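Local coordinates for Rnh (Ribonuclease H) (Chlorobaculum tepidum, PDB 3H08), which probably cleaves the RNA strand of RNA-DNA hybrids endonucleolytically, using magnesium as cofactor and leaving 5'-phosphomonoester ends, at residues K3-Y8 with E57-P62; S30-I35 with N131-E136; V75-E80 with D103-I108. The protein carries 3 engineered substitutions. All blocks are in the same frame, centred on the assembly; numbering follows the deposited sequence. Where two conformers were deposited one is given.

Contact 1. Residues K3-Y8 with E57-P62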
loop_
_atom_site.group_PDB
_atom_site.type_symbol
_atom_site.label_atom_id
_atom_site.label_comp_id
_atom_site.label_asym_id
_atom_site.label_seq_id
_atom_site.Cartn_x
_atom_site.Cartn_y
_atom_site.Cartn_z
ATOM N N LYS A 3 -0.138 -15.434 12.570
ATOM C CA LYS A 3 0.804 -15.632 11.433
ATOM C C LYS A 3 1.582 -14.344 11.200
ATOM O O LYS A 3 1.028 -13.250 11.378
ATOM C CB LYS A 3 0.052 -15.939 10.137
ATOM C CG LYS A 3 -0.873 -17.149 10.078
ATOM C CD LYS A 3 -1.470 -17.189 8.654
ATOM C CE LYS A 3 -2.483 -18.271 8.424
ATOM N NZ LYS A 3 -2.880 -18.204 6.982
ATOM N N THR A 4 2.848 -14.458 10.808
ATOM C CA THR A 4 3.564 -13.304 10.238
ATOM C C THR A 4 3.552 -13.424 8.731
ATOM O O THR A 4 4.086 -14.396 8.142
ATOM C CB THR A 4 5.005 -13.163 10.714
ATOM O OG1 THR A 4 5.031 -13.042 12.144
ATOM C CG2 THR A 4 5.661 -11.957 10.056
ATOM N N ILE A 5 2.915 -12.435 8.106
ATOM C CA ILE A 5 2.679 -12.377 6.669
ATOM C C ILE A 5 3.466 -11.227 6.077
ATOM O O ILE A 5 3.339 -10.091 6.530
ATOM C CB ILE A 5 1.172 -12.097 6.359
ATOM C CG1 ILE A 5 0.268 -13.017 7.164
ATOM C CG2 ILE A 5 0.893 -12.242 4.890
ATOM C CD1 ILE A 5 0.515 -14.486 6.935
ATOM N N THR A 6 4.202 -11.491 5.002
ATOM C CA THR A 6 4.991 -10.444 4.369
ATOM C C THR A 6 4.207 -9.982 3.124
ATOM O O THR A 6 3.731 -10.801 2.359
ATOM C CB THR A 6 6.384 -10.968 4.055
ATOM O OG1 THR A 6 6.988 -11.422 5.263
ATOM C CG2 THR A 6 7.254 -9.906 3.399
ATOM N N ILE A 7 4.054 -8.663 2.970
ATOM C CA ILE A 7 3.276 -8.087 1.892
ATOM C C ILE A 7 4.138 -7.095 1.153
ATOM O O ILE A 7 4.780 -6.241 1.751
ATOM C CB ILE A 7 1.978 -7.405 2.409
ATOM C CG1 ILE A 7 1.204 -8.374 3.283
ATOM C CG2 ILE A 7 1.163 -6.909 1.267
ATOM C CD1 ILE A 7 -0.108 -7.842 3.760
ATOM N N TYR A 8 4.119 -7.218 -0.167
ATOM C CA TYR A 8 4.862 -6.358 -1.086
ATOM C C TYR A 8 3.851 -5.578 -1.899
ATOM O O TYR A 8 2.990 -6.162 -2.527
ATOM C CB TYR A 8 5.735 -7.189 -1.978
ATOM C CG TYR A 8 6.710 -8.060 -1.240
ATOM C CD1 TYR A 8 7.984 -7.601 -0.937
ATOM C CD2 TYR A 8 6.362 -9.348 -0.821
ATOM C CE1 TYR A 8 8.900 -8.397 -0.269
ATOM C CE2 TYR A 8 7.263 -10.132 -0.152
ATOM C CZ TYR A 8 8.529 -9.651 0.144
ATOM O OH TYR A 8 9.463 -10.467 0.775
ATOM N N GLU A 57 -6.327 -5.571 3.520
ATOM C CA GLU A 57 -7.715 -6.047 3.466
ATOM C C GLU A 57 -7.811 -7.514 3.034
ATOM O O GLU A 57 -8.799 -8.181 3.337
ATOM C CB GLU A 57 -8.545 -5.184 2.546
ATOM C CG GLU A 57 -8.904 -3.866 3.151
ATOM C CD GLU A 57 -9.787 -2.975 2.276
ATOM O OE1 GLU A 57 -9.936 -3.225 1.066
ATOM O OE2 GLU A 57 -10.352 -1.999 2.842
ATOM N N ALA A 58 -6.785 -8.000 2.334
ATOM C CA ALA A 58 -6.759 -9.391 1.827
ATOM C C ALA A 58 -6.426 -10.410 2.904
ATOM O O ALA A 58 -6.619 -11.605 2.720
ATOM C CB ALA A 58 -5.786 -9.517 0.697
ATOM N N LEU A 59 -5.973 -9.949 4.047
ATOM C CA LEU A 59 -5.722 -10.844 5.158
ATOM C C LEU A 59 -7.055 -11.304 5.776
ATOM O O LEU A 59 -7.926 -10.491 6.069
ATOM C CB LEU A 59 -4.883 -10.136 6.191
ATOM C CG LEU A 59 -3.513 -9.674 5.739
ATOM C CD1 LEU A 59 -2.954 -8.690 6.724
ATOM C CD2 LEU A 59 -2.591 -10.801 5.578
ATOM N N LYS A 60 -7.195 -12.604 6.007
ATOM C CA LYS A 60 -8.436 -13.164 6.481
ATOM C C LYS A 60 -8.599 -13.068 8.004
ATOM O O LYS A 60 -9.721 -13.115 8.522
ATOM C CB LYS A 60 -8.520 -14.643 6.096
ATOM C CG LYS A 60 -8.283 -14.923 4.630
ATOM C CD LYS A 60 -8.313 -16.416 4.365
ATOM C CE LYS A 60 -7.546 -16.797 3.131
ATOM N NZ LYS A 60 -7.965 -18.171 2.667
ATOM N N GLU A 61 -7.469 -13.023 8.707
ATOM C CA GLU A 61 -7.459 -12.938 10.150
ATOM C C GLU A 61 -6.422 -11.910 10.597
ATOM O O GLU A 61 -5.547 -11.560 9.830
ATOM C CB GLU A 61 -7.195 -14.310 10.762
ATOM C CG GLU A 61 -5.809 -14.873 10.553
ATOM C CD GLU A 61 -5.662 -15.775 9.304
ATOM O OE1 GLU A 61 -6.558 -16.608 9.035
ATOM O OE2 GLU A 61 -4.628 -15.649 8.602
ATOM N N PRO A 62 -6.545 -11.400 11.828
ATOM C CA PRO A 62 -5.500 -10.500 12.355
ATOM C C PRO A 62 -4.124 -11.141 12.239
ATOM O O PRO A 62 -3.967 -12.330 12.561
ATOM C CB PRO A 62 -5.899 -10.322 13.821
ATOM C CG PRO A 62 -7.355 -10.410 13.768
ATOM C CD PRO A 62 -7.628 -11.539 12.789
HETATM O O HOH W 1 -2.792 -14.641 11.755
#

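Contact 2. Residues S30-I35 with N131-E136. Engineered in segment 131-136: Ala-134 (natural residue Cys).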
loop_
_atom_site.group_PDB
_atom_site.type_symbol
_atom_site.label_atom_id
_atom_site.label_comp_id
_atom_site.label_asym_id
_atom_site.label_seq_id
_atom_site.Cartn_x
_atom_site.Cartn_y
_atom_site.Cartn_z
ATOM N N SER A 30 5.865 -20.780 1.712
ATOM C CA SER A 30 5.747 -21.073 0.283
ATOM C C SER A 30 4.393 -20.658 -0.319
ATOM O O SER A 30 4.224 -20.708 -1.538
ATOM C CB SER A 30 5.994 -22.551 0.026
ATOM O OG SER A 30 5.016 -23.295 0.689
ATOM N N SER A 31 3.441 -20.237 0.518
ATOM C CA SER A 31 2.166 -19.750 0.000
ATOM C C SER A 31 2.258 -18.307 -0.472
ATOM O O SER A 31 2.904 -17.465 0.164
ATOM C CB SER A 31 1.065 -19.863 1.046
ATOM O OG SER A 31 1.398 -19.173 2.220
ATOM N N ARG A 32 1.578 -18.024 -1.576
ATOM C CA ARG A 32 1.550 -16.693 -2.158
ATOM C C ARG A 32 0.115 -16.349 -2.577
ATOM O O ARG A 32 -0.653 -17.231 -2.955
ATOM C CB ARG A 32 2.502 -16.594 -3.365
ATOM C CG ARG A 32 1.809 -16.668 -4.769
ATOM C CD ARG A 32 2.542 -15.829 -5.847
ATOM N NE ARG A 32 3.992 -15.857 -5.650
ATOM C CZ ARG A 32 4.860 -15.213 -6.425
ATOM N NH1 ARG A 32 4.435 -14.486 -7.448
ATOM N NH2 ARG A 32 6.161 -15.310 -6.176
ATOM N N LYS A 33 -0.232 -15.072 -2.518
ATOM C CA LYS A 33 -1.519 -14.560 -3.016
ATOM C C LYS A 33 -1.204 -13.238 -3.719
ATOM O O LYS A 33 -0.454 -12.424 -3.187
ATOM C CB LYS A 33 -2.506 -14.305 -1.856
ATOM C CG LYS A 33 -3.884 -13.700 -2.292
ATOM C CD LYS A 33 -4.900 -13.523 -1.130
ATOM C CE LYS A 33 -5.088 -14.793 -0.298
ATOM N NZ LYS A 33 -6.134 -14.650 0.802
ATOM N N GLU A 34 -1.741 -13.070 -4.922
ATOM C CA GLU A 34 -1.620 -11.861 -5.705
ATOM C C GLU A 34 -2.978 -11.188 -5.827
ATOM O O GLU A 34 -3.995 -11.837 -6.093
ATOM C CB GLU A 34 -1.064 -12.156 -7.098
ATOM C CG GLU A 34 0.331 -12.737 -7.050
ATOM C CD GLU A 34 0.942 -13.081 -8.396
ATOM O OE1 GLU A 34 0.220 -13.124 -9.442
ATOM O OE2 GLU A 34 2.175 -13.329 -8.402
ATOM N N ILE A 35 -2.973 -9.874 -5.700
ATOM C CA ILE A 35 -4.160 -9.058 -5.972
ATOM C C ILE A 35 -3.743 -7.829 -6.741
ATOM O O ILE A 35 -2.589 -7.383 -6.621
ATOM C CB ILE A 35 -4.876 -8.672 -4.675
ATOM C CG1 ILE A 35 -3.957 -7.919 -3.746
ATOM C CG2 ILE A 35 -5.377 -9.937 -3.985
ATOM C CD1 ILE A 35 -4.632 -7.305 -2.534
ATOM N N ASN A 131 8.466 -7.142 -4.799
ATOM C CA ASN A 131 8.009 -5.812 -5.205
ATOM C C ASN A 131 7.963 -5.673 -6.701
ATOM O O ASN A 131 7.090 -5.018 -7.214
ATOM C CB ASN A 131 8.849 -4.690 -4.585
ATOM C CG ASN A 131 8.476 -4.418 -3.165
ATOM O OD1 ASN A 131 7.395 -3.805 -2.872
ATOM N ND2 ASN A 131 9.310 -4.841 -2.276
ATOM N N SER A 132 8.906 -6.286 -7.425
ATOM C CA SER A 132 8.847 -6.191 -8.880
ATOM C C SER A 132 7.552 -6.814 -9.401
ATOM O O SER A 132 6.935 -6.302 -10.350
ATOM C CB SER A 132 10.019 -6.899 -9.500
ATOM O OG SER A 132 11.214 -6.174 -9.275
ATOM N N ARG A 133 7.167 -7.938 -8.824
ATOM C CA ARG A 133 5.916 -8.589 -9.250
ATOM C C ARG A 133 4.705 -7.728 -8.925
ATOM O O ARG A 133 3.796 -7.586 -9.766
ATOM C CB ARG A 133 5.783 -10.002 -8.635
ATOM C CG ARG A 133 4.489 -10.698 -8.956
ATOM C CD ARG A 133 4.313 -10.916 -10.425
ATOM N NE ARG A 133 3.135 -11.726 -10.666
ATOM C CZ ARG A 133 2.503 -11.804 -11.809
ATOM N NH1 ARG A 133 2.955 -11.160 -12.855
ATOM N NH2 ARG A 133 1.448 -12.590 -11.925
ATOM N N ALA A 134 4.693 -7.138 -7.737
ATOM C CA ALA A 134 3.634 -6.217 -7.346
ATOM C C ALA A 134 3.522 -5.046 -8.349
ATOM O O ALA A 134 2.398 -4.657 -8.746
ATOM C CB ALA A 134 3.871 -5.718 -5.928
ATOM N N ASP A 135 4.665 -4.483 -8.734
ATOM C CA ASP A 135 4.720 -3.422 -9.750
ATOM C C ASP A 135 4.150 -3.890 -11.099
ATOM O O ASP A 135 3.349 -3.178 -11.741
ATOM C CB ASP A 135 6.155 -2.952 -9.877
ATOM C CG ASP A 135 6.323 -1.831 -10.915
ATOM O OD1 ASP A 135 5.722 -0.740 -10.726
ATOM O OD2 ASP A 135 7.003 -2.061 -11.906
ATOM N N GLU A 136 4.539 -5.106 -11.532
ATOM C CA GLU A 136 4.066 -5.695 -12.767
ATOM C C GLU A 136 2.550 -5.848 -12.699
ATOM O O GLU A 136 1.863 -5.545 -13.660
ATOM C CB GLU A 136 4.721 -7.068 -12.984
ATOM C CG GLU A 136 4.449 -7.758 -14.284
ATOM C CD GLU A 136 5.089 -9.162 -14.400
ATOM O OE1 GLU A 136 5.584 -9.720 -13.372
ATOM O OE2 GLU A 136 5.113 -9.695 -15.520
#

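Contact 3. Residues V75-E80 with D103-I108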
loop_
_atom_site.group_PDB
_atom_site.type_symbol
_atom_site.label_atom_id
_atom_site.label_comp_id
_atom_site.label_asym_id
_atom_site.label_seq_id
_atom_site.Cartn_x
_atom_site.Cartn_y
_atom_site.Cartn_z
ATOM N N VAL A 75 5.569 5.146 3.672
ATOM C CA VAL A 75 6.449 4.650 4.717
ATOM C C VAL A 75 6.862 5.763 5.691
ATOM O O VAL A 75 6.879 5.567 6.900
ATOM C CB VAL A 75 7.688 3.924 4.121
ATOM C CG1 VAL A 75 8.660 3.540 5.240
ATOM C CG2 VAL A 75 7.273 2.756 3.321
ATOM N N ASN A 76 7.117 6.954 5.180
ATOM C CA ASN A 76 7.440 8.076 6.065
ATOM C C ASN A 76 6.277 8.414 6.992
ATOM O O ASN A 76 6.476 8.701 8.161
ATOM C CB ASN A 76 7.832 9.298 5.272
ATOM C CG ASN A 76 9.175 9.137 4.601
ATOM O OD1 ASN A 76 9.965 8.258 4.966
ATOM N ND2 ASN A 76 9.446 9.980 3.624
ATOM N N ALA A 77 5.042 8.380 6.483
ATOM C CA ALA A 77 3.905 8.735 7.319
ATOM C C ALA A 77 3.801 7.775 8.480
ATOM O O ALA A 77 3.407 8.141 9.564
ATOM C CB ALA A 77 2.628 8.702 6.535
ATOM N N MET A 78 4.101 6.515 8.224
ATOM C CA MET A 78 3.944 5.511 9.266
ATOM C C MET A 78 5.137 5.492 10.213
ATOM O O MET A 78 4.973 5.249 11.416
ATOM C CB MET A 78 3.803 4.118 8.636
ATOM C CG MET A 78 2.695 3.988 7.596
ATOM S SD MET A 78 1.108 4.574 8.251
ATOM C CE MET A 78 0.788 3.476 9.613
ATOM N N ASN A 79 6.349 5.668 9.678
ATOM C CA ASN A 79 7.571 5.498 10.478
ATOM C C ASN A 79 8.118 6.763 11.129
ATOM O O ASN A 79 8.970 6.676 12.026
ATOM C CB ASN A 79 8.653 4.850 9.623
ATOM C CG ASN A 79 8.338 3.418 9.301
ATOM O OD1 ASN A 79 7.377 2.880 9.813
ATOM N ND2 ASN A 79 9.149 2.793 8.468
ATOM N N GLU A 80 7.669 7.919 10.656
ATOM C CA GLU A 80 8.076 9.203 11.244
ATOM C C GLU A 80 6.981 9.779 12.181
ATOM O O GLU A 80 7.121 10.891 12.715
ATOM C CB GLU A 80 8.409 10.200 10.135
ATOM C CG GLU A 80 9.434 9.774 9.113
ATOM C CD GLU A 80 10.795 9.390 9.681
ATOM O OE1 GLU A 80 11.299 10.095 10.577
ATOM O OE2 GLU A 80 11.362 8.363 9.218
ATOM N N ASP A 103 -9.398 10.013 3.185
ATOM C CA ASP A 103 -10.187 8.784 3.061
ATOM C C ASP A 103 -9.315 7.535 3.146
ATOM O O ASP A 103 -9.637 6.562 3.851
ATOM C CB ASP A 103 -11.029 8.794 1.784
ATOM C CG ASP A 103 -10.198 8.971 0.481
ATOM O OD1 ASP A 103 -9.201 9.741 0.428
ATOM O OD2 ASP A 103 -10.632 8.355 -0.516
ATOM N N LEU A 104 -8.183 7.571 2.465
ATOM C CA LEU A 104 -7.280 6.422 2.456
ATOM C C LEU A 104 -6.496 6.305 3.752
ATOM O O LEU A 104 -6.367 5.211 4.295
ATOM C CB LEU A 104 -6.354 6.478 1.239
ATOM C CG LEU A 104 -7.043 6.505 -0.125
ATOM C CD1 LEU A 104 -6.017 6.452 -1.234
ATOM C CD2 LEU A 104 -7.982 5.343 -0.297
ATOM N N TRP A 105 -6.026 7.430 4.292
ATOM C CA TRP A 105 -5.376 7.367 5.610
ATOM C C TRP A 105 -6.300 6.808 6.700
ATOM O O TRP A 105 -5.829 6.092 7.580
ATOM C CB TRP A 105 -4.789 8.710 6.036
ATOM C CG TRP A 105 -3.672 9.149 5.200
ATOM C CD1 TRP A 105 -3.666 10.200 4.336
ATOM C CD2 TRP A 105 -2.387 8.509 5.058
ATOM N NE1 TRP A 105 -2.449 10.310 3.711
ATOM C CE2 TRP A 105 -1.644 9.279 4.125
ATOM C CE3 TRP A 105 -1.787 7.399 5.642
ATOM C CZ2 TRP A 105 -0.332 8.964 3.778
ATOM C CZ3 TRP A 105 -0.472 7.106 5.305
ATOM C CH2 TRP A 105 0.219 7.866 4.364
ATOM N N GLN A 106 -7.599 7.089 6.647
ATOM C CA GLN A 106 -8.528 6.554 7.643
ATOM C C GLN A 106 -8.611 5.047 7.542
ATOM O O GLN A 106 -8.780 4.354 8.545
ATOM C CB GLN A 106 -9.912 7.162 7.453
ATOM C CG GLN A 106 -9.975 8.556 8.014
ATOM C CD GLN A 106 -11.202 9.338 7.596
ATOM O OE1 GLN A 106 -11.531 10.328 8.225
ATOM N NE2 GLN A 106 -11.868 8.908 6.523
ATOM N N GLU A 107 -8.546 4.546 6.322
ATOM C CA GLU A 107 -8.564 3.106 6.107
ATOM C C GLU A 107 -7.301 2.472 6.672
ATOM O O GLU A 107 -7.365 1.434 7.318
ATOM C CB GLU A 107 -8.705 2.782 4.623
ATOM C CG GLU A 107 -10.086 2.865 4.127
ATOM C CD GLU A 107 -10.967 1.864 4.861
ATOM O OE1 GLU A 107 -10.753 0.629 4.699
ATOM O OE2 GLU A 107 -11.815 2.303 5.642
ATOM N N ILE A 108 -6.166 3.110 6.437
ATOM C CA ILE A 108 -4.887 2.606 6.926
ATOM C C ILE A 108 -4.843 2.619 8.445
ATOM O O ILE A 108 -4.270 1.708 9.048
ATOM C CB ILE A 108 -3.697 3.402 6.325
ATOM C CG1 ILE A 108 -3.619 3.146 4.823
ATOM C CG2 ILE A 108 -2.384 3.021 7.021
ATOM C CD1 ILE A 108 -2.691 4.098 4.059
#

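Contact 1. Residues K3-Y8 with E57-P62
Ile-5 and Ile-7 of the first strand meet Leu-59 in the loop that leads from helix 44-57 into strand 64-69, part of the mixed sheet of the RNase H fold. Strand 31-39, that helix and strand 64-69 form a beta-alpha-beta crossover, and strand 64-69 runs parallel to strand 4-13. Leu-59 works with both of its methyls. CD2 lies beside Ile-5, 3.8 Å from CG2 in the conformer given, and these two side chains run past each other in opposite senses. CD1 instead meets Ile-7 CD1 tip to tip at 4.2 Å, because the isoleucine chain is extended at its second torsion (chi2 -176°) and carries its terminal methyl out from the strand. Leu-26 and Val-65 of the flanking strands also touch Leu-59.

Polar groups finish the contact at its outer end. Lys-3 is stretched straight beyond CG and crosses Glu-61 at about a right angle, so that OE2 lies against the lysine's last links, 3.4 Å from CE and 3.5 Å from NZ. This is a long salt bridge without a directed hydrogen bond. Glu-61 brings its carboxylate there through a sharp bend (chi2 -92°). An alanine in place of Lys-3 would remove the ammonium and its methylenes, and would probably leave the Glu-61 carboxylate without this countercharge and freer to turn. The backbones are joined separately by one water, which accepts from Lys-3 N at 2.9 Å and donates to Pro-62 O at 2.7 Å.

Contact 2. Residues S30-I35 with N131-E136
Arg-133 of helix 129-144 grips Glu-34 of strand 31-39 side-on, and the arginine can be followed outward atom by atom. From CB the chain leaves with CG anti to the backbone N (chi1 176°), which aims it at the strand. CG already rests 3.5 Å from Glu-34 OE2, and Arg-32 NH1 lies farther from it, at 4.1 Å. A bend at the second torsion then takes CD past the same oxygen. NE gives an almost straight bond to OE2 (2.9 Å, 177°), with the oxygen in the guanidinium plane but the N-H arriving from above the carboxylate plane. Beyond CZ the group forks: NH2 donates to OE1 at 2.8 Å from the syn side, somewhat out of the carboxylate plane and less straight, while NH1 turns back to its own helix and bonds Glu-136 OE1 at 3.0 Å. The carboxylate and guanidinium planes stand 53° apart, so this two-point grip is a twisted one rather than a flat pairing.

Glu-34 OE2 carries a second donor, Arg-32 NH1 at 2.7 Å, which meets it nearly along the C-O bond direction. The two arginines are thus gathered around one carboxylate, whose negative charge probably offsets the closeness of Arg-32 NH1 to Arg-133 NE, and Glu-136 completes a four-residue salt-bridge network at the surface. Beneath it, Leu-25 of strand 18-28 touches both Arg-32 and Glu-34. Helix 129-144 adds Tyr-130 against Arg-32 and Leu-137 against Glu-34, so the network ties this helix to an outermost strand of the sheet.

Contact 3. Residues V75-E80 with D103-I108
Ala-77 and Met-78 face Trp-105 and Ile-108 across two helical segments, 75-79 and 103-108, whose axes come no closer than 12.7 Å and run at 49° to each other, with a negative crossing sign. Even the nearest CA atoms, those of Ala-77 and Trp-105, are 9.5 Å apart. Across this wide spacing the ring of Trp-105 and the thioether of Met-78 do most of the reaching, and this buried contact in the helical part of the RNase H fold illustrates how a single large ring can bridge two helices.

Trp-105 spans most of the gap. With CG anti to the carbonyl carbon (chi1 -66°), the indole is carried across so that its six-membered ring reaches Ala-77, whose small CB points at the other helix. CB comes within 3.3 Å of CH2, a tight fit. With only a methyl, Ala-77 lets the ring come this close. At the other end of the indole, NE1 is hydrogen-bonded to Tyr-73 OH, which satisfies that polar atom and probably helps to fix the ring's rotation. The rings of Tyr-73 and Trp-86 both meet Trp-105 edge-to-face, and Leu-49 of helix 44-57 also touches it.

Met-78 is curled, with all three torsions near -60°, and this folding brings its sulfur close to helix 103-108. SD stands at the edge of the indole, close to the ring plane, 4.2 Å from CZ3, in an edge-on Met-aromatic contact. Phe-119 of strand 116-121 and Leu-83 of helix 82-88 also touch Met-78. In the conformer given for Ile-108, its CG2 packs against the end of the thioether, 4.0 Å from Met-78 SD and 4.1 Å from Met-78 CE.

Contacts 1 and 2 both reach the same sheet: their centres are 13 Å apart, and Tyr-8 O lies 3.5 Å from CB of Ala-134, an engineered residue. Lys-60 CE and Lys-33 NZ, 3.5 Å apart, give a second junction. Contact 3 lies about 17 Å from contact 1, centre to centre, and meets it where the carboxylates of Glu-57 and Glu-107 come close, OE2 to OE1 3.2 Å. Contacts 2 and 3, nearest atoms about 9 Å apart, lie on opposite sides of the chain's centre. The bound magnesium ion is about 11 Å from the side chains of Ile-7 and Ile-108 and about 13 Å from that of Arg-133. Asp-135, a predicted metal ligand, belongs to 131-136.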